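Local coordinates for protein carbonic anhydrase (Porphyridium purpureum, PDB 1DDZ) that probably catalyses the reversible, zinc-dependent interconversion of carbon dioxide and hydrogencarbonate as a beta-class carbonic anhydrase, at residues 345-350 and 364-369; 355-360 and 406-411. All blocks are in the same frame, centred on the assembly; numbering follows the deposited sequence.

Contact 1: 345-350 and 364-369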
loop_
_atom_site.group_PDB
_atom_site.type_symbol
_atom_site.label_atom_id
_atom_site.label_comp_id
_atom_site.label_asym_id
_atom_site.label_seq_id
_atom_site.Cartn_x
_atom_site.Cartn_y
_atom_site.Cartn_z
ATOM N N GLU A 345 25.930 10.576 1.967
ATOM C CA GLU A 345 26.573 9.358 2.408
ATOM C C GLU A 345 25.581 8.544 3.198
ATOM O O GLU A 345 25.893 7.473 3.691
ATOM C CB GLU A 345 27.847 9.643 3.171
ATOM C CG GLU A 345 28.962 10.012 2.223
ATOM C CD GLU A 345 30.301 10.161 2.897
ATOM O OE1 GLU A 345 30.387 9.946 4.129
ATOM O OE2 GLU A 345 31.274 10.494 2.180
ATOM N N VAL A 346 24.355 9.052 3.283
ATOM C CA VAL A 346 23.285 8.345 3.965
ATOM C C VAL A 346 22.030 8.315 3.083
ATOM O O VAL A 346 21.686 9.308 2.443
ATOM C CB VAL A 346 23.037 8.830 5.465
ATOM C CG1 VAL A 346 23.955 9.955 5.856
ATOM C CG2 VAL A 346 21.616 9.170 5.725
ATOM N N PHE A 347 21.492 7.106 2.925
ATOM C CA PHE A 347 20.289 6.813 2.144
ATOM C C PHE A 347 19.171 7.099 3.133
ATOM O O PHE A 347 19.183 6.546 4.224
ATOM C CB PHE A 347 20.320 5.321 1.782
ATOM C CG PHE A 347 19.478 4.947 0.598
ATOM C CD1 PHE A 347 19.785 5.423 -0.670
ATOM C CD2 PHE A 347 18.387 4.085 0.753
ATOM C CE1 PHE A 347 19.012 5.039 -1.774
ATOM C CE2 PHE A 347 17.606 3.695 -0.345
ATOM C CZ PHE A 347 17.921 4.175 -1.612
ATOM N N VAL A 348 18.176 7.898 2.760
ATOM C CA VAL A 348 17.115 8.283 3.686
ATOM C C VAL A 348 15.667 7.995 3.322
ATOM O O VAL A 348 15.230 8.235 2.197
ATOM C CB VAL A 348 17.199 9.808 3.994
ATOM C CG1 VAL A 348 16.150 10.215 5.019
ATOM C CG2 VAL A 348 18.563 10.184 4.501
ATOM N N HIS A 349 14.904 7.535 4.313
ATOM C CA HIS A 349 13.481 7.268 4.142
ATOM C C HIS A 349 12.787 8.083 5.240
ATOM O O HIS A 349 13.213 8.064 6.381
ATOM C CB HIS A 349 13.175 5.774 4.313
ATOM C CG HIS A 349 11.717 5.432 4.190
ATOM N ND1 HIS A 349 10.902 5.968 3.211
ATOM C CD2 HIS A 349 10.927 4.617 4.927
ATOM C CE1 HIS A 349 9.677 5.501 3.360
ATOM N NE2 HIS A 349 9.663 4.679 4.394
ATOM N N ARG A 350 11.775 8.858 4.882
ATOM C CA ARG A 350 11.051 9.645 5.862
ATOM C C ARG A 350 9.585 9.542 5.658
ATOM O O ARG A 350 9.095 9.668 4.533
ATOM C CB ARG A 350 11.408 11.114 5.778
ATOM C CG ARG A 350 12.761 11.419 6.273
ATOM C CD ARG A 350 12.976 12.895 6.357
ATOM N NE ARG A 350 14.331 13.163 6.814
ATOM C CZ ARG A 350 14.749 12.980 8.064
ATOM N NH1 ARG A 350 13.907 12.539 8.994
ATOM N NH2 ARG A 350 16.015 13.212 8.373
ATOM N N LEU A 364 9.502 -1.127 2.757
ATOM C CA LEU A 364 10.168 -2.344 2.279
ATOM C C LEU A 364 11.054 -2.151 1.048
ATOM O O LEU A 364 12.155 -2.711 0.967
ATOM C CB LEU A 364 9.136 -3.429 2.024
ATOM C CG LEU A 364 8.381 -3.905 3.257
ATOM C CD1 LEU A 364 7.221 -4.804 2.861
ATOM C CD2 LEU A 364 9.349 -4.621 4.195
ATOM N N SER A 365 10.601 -1.324 0.110
ATOM C CA SER A 365 11.360 -1.049 -1.112
ATOM C C SER A 365 12.662 -0.325 -0.811
ATOM O O SER A 365 13.702 -0.664 -1.372
ATOM C CB SER A 365 10.493 -0.275 -2.117
ATOM O OG SER A 365 9.357 -1.063 -2.496
ATOM N N VAL A 366 12.620 0.667 0.078
ATOM C CA VAL A 366 13.837 1.400 0.456
ATOM C C VAL A 366 14.783 0.452 1.198
ATOM O O VAL A 366 15.982 0.427 0.913
ATOM C CB VAL A 366 13.540 2.621 1.378
ATOM C CG1 VAL A 366 14.817 3.284 1.791
ATOM C CG2 VAL A 366 12.667 3.649 0.669
ATOM N N LEU A 367 14.230 -0.337 2.127
ATOM C CA LEU A 367 14.994 -1.306 2.929
ATOM C C LEU A 367 15.718 -2.294 2.026
ATOM O O LEU A 367 16.937 -2.430 2.097
ATOM C CB LEU A 367 14.053 -2.101 3.846
ATOM C CG LEU A 367 14.365 -2.390 5.321
ATOM C CD1 LEU A 367 13.722 -3.688 5.700
ATOM C CD2 LEU A 367 15.846 -2.436 5.617
ATOM N N GLN A 368 14.970 -2.967 1.163
ATOM C CA GLN A 368 15.558 -3.944 0.253
ATOM C C GLN A 368 16.648 -3.331 -0.611
ATOM O O GLN A 368 17.752 -3.875 -0.714
ATOM C CB GLN A 368 14.501 -4.579 -0.649
ATOM C CG GLN A 368 15.119 -5.649 -1.525
ATOM C CD GLN A 368 14.277 -6.009 -2.715
ATOM O OE1 GLN A 368 13.355 -5.280 -3.079
ATOM N NE2 GLN A 368 14.595 -7.133 -3.340
ATOM N N TYR A 369 16.339 -2.189 -1.219
ATOM C CA TYR A 369 17.303 -1.506 -2.061
ATOM C C TYR A 369 18.614 -1.221 -1.299
ATOM O O TYR A 369 19.705 -1.468 -1.811
ATOM C CB TYR A 369 16.709 -0.208 -2.601
ATOM C CG TYR A 369 17.622 0.453 -3.620
ATOM C CD1 TYR A 369 17.578 0.070 -4.955
ATOM C CD2 TYR A 369 18.536 1.435 -3.249
ATOM C CE1 TYR A 369 18.418 0.634 -5.894
ATOM C CE2 TYR A 369 19.389 2.014 -4.187
ATOM C CZ TYR A 369 19.319 1.608 -5.515
ATOM O OH TYR A 369 20.153 2.166 -6.464
#

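Contact 2: 355-360 and 406-411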
loop_
_atom_site.group_PDB
_atom_site.type_symbol
_atom_site.label_atom_id
_atom_site.label_comp_id
_atom_site.label_asym_id
_atom_site.label_seq_id
_atom_site.Cartn_x
_atom_site.Cartn_y
_atom_site.Cartn_z
ATOM N N GLN A 355 7.651 5.384 10.909
ATOM C CA GLN A 355 7.050 4.049 10.945
ATOM C C GLN A 355 7.748 3.042 10.035
ATOM O O GLN A 355 8.251 3.398 8.949
ATOM C CB GLN A 355 5.586 4.108 10.528
ATOM C CG GLN A 355 4.664 4.895 11.425
ATOM C CD GLN A 355 4.448 4.222 12.741
ATOM O OE1 GLN A 355 5.314 4.248 13.617
ATOM N NE2 GLN A 355 3.278 3.657 12.916
ATOM N N CYS A 356 7.804 1.799 10.512
ATOM C CA CYS A 356 8.393 0.679 9.773
ATOM C C CYS A 356 7.363 -0.431 9.817
ATOM O O CYS A 356 7.617 -1.491 10.386
ATOM C CB CYS A 356 9.688 0.193 10.439
ATOM S SG CYS A 356 11.004 1.367 10.387
ATOM N N ILE A 357 6.191 -0.163 9.250
ATOM C CA ILE A 357 5.095 -1.104 9.218
ATOM C C ILE A 357 5.520 -2.374 8.474
ATOM O O ILE A 357 6.214 -2.295 7.457
ATOM C CB ILE A 357 3.879 -0.418 8.604
ATOM C CG1 ILE A 357 3.471 0.755 9.507
ATOM C CG2 ILE A 357 2.756 -1.395 8.382
ATOM C CD1 ILE A 357 2.573 1.788 8.849
ATOM N N HIS A 358 5.166 -3.538 9.029
ATOM C CA HIS A 358 5.537 -4.846 8.466
ATOM C C HIS A 358 5.306 -4.975 6.974
ATOM O O HIS A 358 6.178 -5.437 6.242
ATOM C CB HIS A 358 4.753 -5.989 9.130
ATOM C CG HIS A 358 5.068 -6.192 10.574
ATOM N ND1 HIS A 358 6.343 -6.434 11.019
ATOM C CD2 HIS A 358 4.272 -6.231 11.667
ATOM C CE1 HIS A 358 6.328 -6.622 12.325
ATOM N NE2 HIS A 358 5.081 -6.504 12.741
ATOM N N SER A 359 4.107 -4.588 6.544
ATOM C CA SER A 359 3.708 -4.690 5.159
ATOM C C SER A 359 3.740 -3.405 4.336
ATOM O O SER A 359 3.163 -3.363 3.277
ATOM C CB SER A 359 2.322 -5.272 5.117
ATOM O OG SER A 359 1.553 -4.681 6.136
ATOM N N ASP A 360 4.475 -2.393 4.787
ATOM C CA ASP A 360 4.549 -1.126 4.068
ATOM C C ASP A 360 5.521 -1.173 2.886
ATOM O O ASP A 360 6.720 -1.186 3.105
ATOM C CB ASP A 360 4.971 -0.028 5.027
ATOM C CG ASP A 360 4.921 1.335 4.389
ATOM O OD1 ASP A 360 3.863 1.687 3.858
ATOM O OD2 ASP A 360 5.922 2.062 4.431
ATOM N N LEU A 406 -1.706 6.455 11.562
ATOM C CA LEU A 406 -1.308 6.670 12.957
ATOM C C LEU A 406 -1.809 5.641 13.968
ATOM O O LEU A 406 -1.248 5.527 15.071
ATOM C CB LEU A 406 -1.678 8.095 13.418
ATOM C CG LEU A 406 -0.936 9.236 12.705
ATOM C CD1 LEU A 406 -1.488 10.600 13.083
ATOM C CD2 LEU A 406 0.515 9.170 13.026
ATOM N N ARG A 407 -2.806 4.845 13.582
ATOM C CA ARG A 407 -3.340 3.808 14.467
ATOM C C ARG A 407 -2.252 2.839 14.920
ATOM O O ARG A 407 -2.372 2.185 15.954
ATOM C CB ARG A 407 -4.497 3.060 13.819
ATOM C CG ARG A 407 -5.817 3.769 13.936
ATOM C CD ARG A 407 -6.062 4.057 15.381
ATOM N NE ARG A 407 -7.422 4.464 15.673
ATOM C CZ ARG A 407 -7.757 5.613 16.261
ATOM N NH1 ARG A 407 -6.822 6.494 16.612
ATOM N NH2 ARG A 407 -9.038 5.845 16.554
ATOM N N HIS A 408 -1.166 2.779 14.162
ATOM C CA HIS A 408 -0.057 1.925 14.509
ATOM C C HIS A 408 0.644 2.413 15.786
ATOM O O HIS A 408 1.147 1.599 16.581
ATOM C CB HIS A 408 0.925 1.849 13.345
ATOM C CG HIS A 408 0.498 0.898 12.272
ATOM N ND1 HIS A 408 -0.006 1.320 11.060
ATOM C CD2 HIS A 408 0.435 -0.453 12.255
ATOM C CE1 HIS A 408 -0.371 0.265 10.351
ATOM N NE2 HIS A 408 -0.115 -0.822 11.056
ATOM N N ILE A 409 0.662 3.734 15.984
ATOM C CA ILE A 409 1.272 4.312 17.181
ATOM C C ILE A 409 0.355 4.033 18.366
ATOM O O ILE A 409 0.817 3.851 19.483
ATOM C CB ILE A 409 1.537 5.810 17.036
ATOM C CG1 ILE A 409 2.799 6.029 16.217
ATOM C CG2 ILE A 409 1.730 6.453 18.393
ATOM C CD1 ILE A 409 2.540 6.745 14.954
ATOM N N ARG A 410 -0.938 3.924 18.096
ATOM C CA ARG A 410 -1.901 3.606 19.135
ATOM C C ARG A 410 -1.673 2.187 19.651
ATOM O O ARG A 410 -1.798 1.930 20.842
ATOM C CB ARG A 410 -3.323 3.769 18.618
ATOM C CG ARG A 410 -3.863 5.173 18.785
ATOM C CD ARG A 410 -4.047 5.512 20.256
ATOM N NE ARG A 410 -5.324 6.176 20.430
ATOM C CZ ARG A 410 -6.397 5.643 21.001
ATOM N NH1 ARG A 410 -6.380 4.426 21.519
ATOM N NH2 ARG A 410 -7.536 6.295 20.926
ATOM N N ASP A 411 -1.289 1.276 18.763
ATOM C CA ASP A 411 -1.003 -0.108 19.158
ATOM C C ASP A 411 0.177 -0.136 20.121
ATOM O O ASP A 411 0.223 -0.925 21.062
ATOM C CB ASP A 411 -0.643 -0.953 17.934
ATOM C CG ASP A 411 -1.831 -1.256 17.052
ATOM O OD1 ASP A 411 -2.984 -0.906 17.386
ATOM O OD2 ASP A 411 -1.602 -1.864 15.999
HETATM O O HOH W 1 3.771 2.111 15.478
#

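Contact 1: 345-350 and 364-369
Phe347 on the strand and Val366 and Tyr369 on the helix form the dense part of this contact, where three apolar or largely apolar side chains meet without any hydrogen bond between the segments. CZ of Phe347 comes within 3.3 Å of CD2 of Tyr369. The two ring planes are only 20° apart, but the rings are slid so far past each other that they barely overlap, so there is little stacking. Val366 fills the neighbouring place: its CG1 branch, set anti to the backbone N (chi1 177°), reaches to 3.5 Å from CE2 of Phe347. A beta-branched residue suits this position because its two methyls serve both neighbours, CG1 chiefly Phe347 and CG2 the imidazole of His349.

That second half is looser. CG2 of Val366 stands 3.9 Å from His349 ND1 and makes an off-centre CH-pi contact, 4.2 Å from the centroid of the imidazole. The histidine can be both packed and polar, since ND1 hydrogen-bonds to the backbone O of Arg96. The contact is buried throughout, so the contrast is one of packing density and not of exposure to water. Phe347 also packs on Asp76, a ligand of the zinc ion in the chain's other carbonic anhydrase repeat.

Strand 346-351 and helix 361-373 run nearly antiparallel here, their local axes 167° apart and 9.4 Å away at closest. With parallel strand 378-384 following the helix, this is the packing of a beta-alpha-beta crossover in the alpha-beta-alpha fold.

Contact 2: 355-360 and 406-411
Ile357, the first residue of a type I beta turn ending at Asp360, faces His408 in the first turn of helix 407-414, with 8.0 Å between their CA atoms. The turn leads into helix 361-373, for which Asp360 is the N-cap, its OD2 accepting from Phe363 N; a short carboxylate suits that place.

Ile357 lies over one face of the His408 imidazole. Its CG1 sits 3.9 Å from the ring centroid and 11° off the normal, a centred CH-pi contact, while CD1 continues across to ND1 at 3.4 Å. The long branch can do this because CG1 is anti to the carbonyl carbon (chi1 -63°). ND1 itself is tied to Trp405 O, which helps fix the rotation of the ring. With an alanine at His408, Trp405 O is likely to lose this donor and Ile357 the flat surface it rests on.

Gln355, bent at chi2 (-70°), brings its amide to His408 and Ile409. CD1 of Ile409 lies 3.8 Å from NE2, while OE1 accepts from Asn437 ND2; the still shorter approach of NE2 to His408 CB is doubtful. A glutamine suits a site between apolar groups and polar partners. A water joins the amide to the helix backbone: NE2 donates to it across 3.0 Å, and the water in turn gives a weak hydrogen bond to His408 O at 2.9 Å.

From the N terminus, the chain runs along strand 346-351, through the 355-360 loop and into helix 361-373, where contact 1 closes a short excursion by folding the helix back on the strand. It then passes through strand 378-384 before helix 407-414 returns to the loop and closes contact 2 over a longer span. The segments alternate, so the two contacts cross, and contact 2 ties down the very connection that contact 1 spans. Their centres lie about 17 Å apart, yet they meet where Leu364 CD1 packs 3.6 Å from His358 O. Together they join that strand, the crossover helix and helix 407-414, and both touch the second subunit.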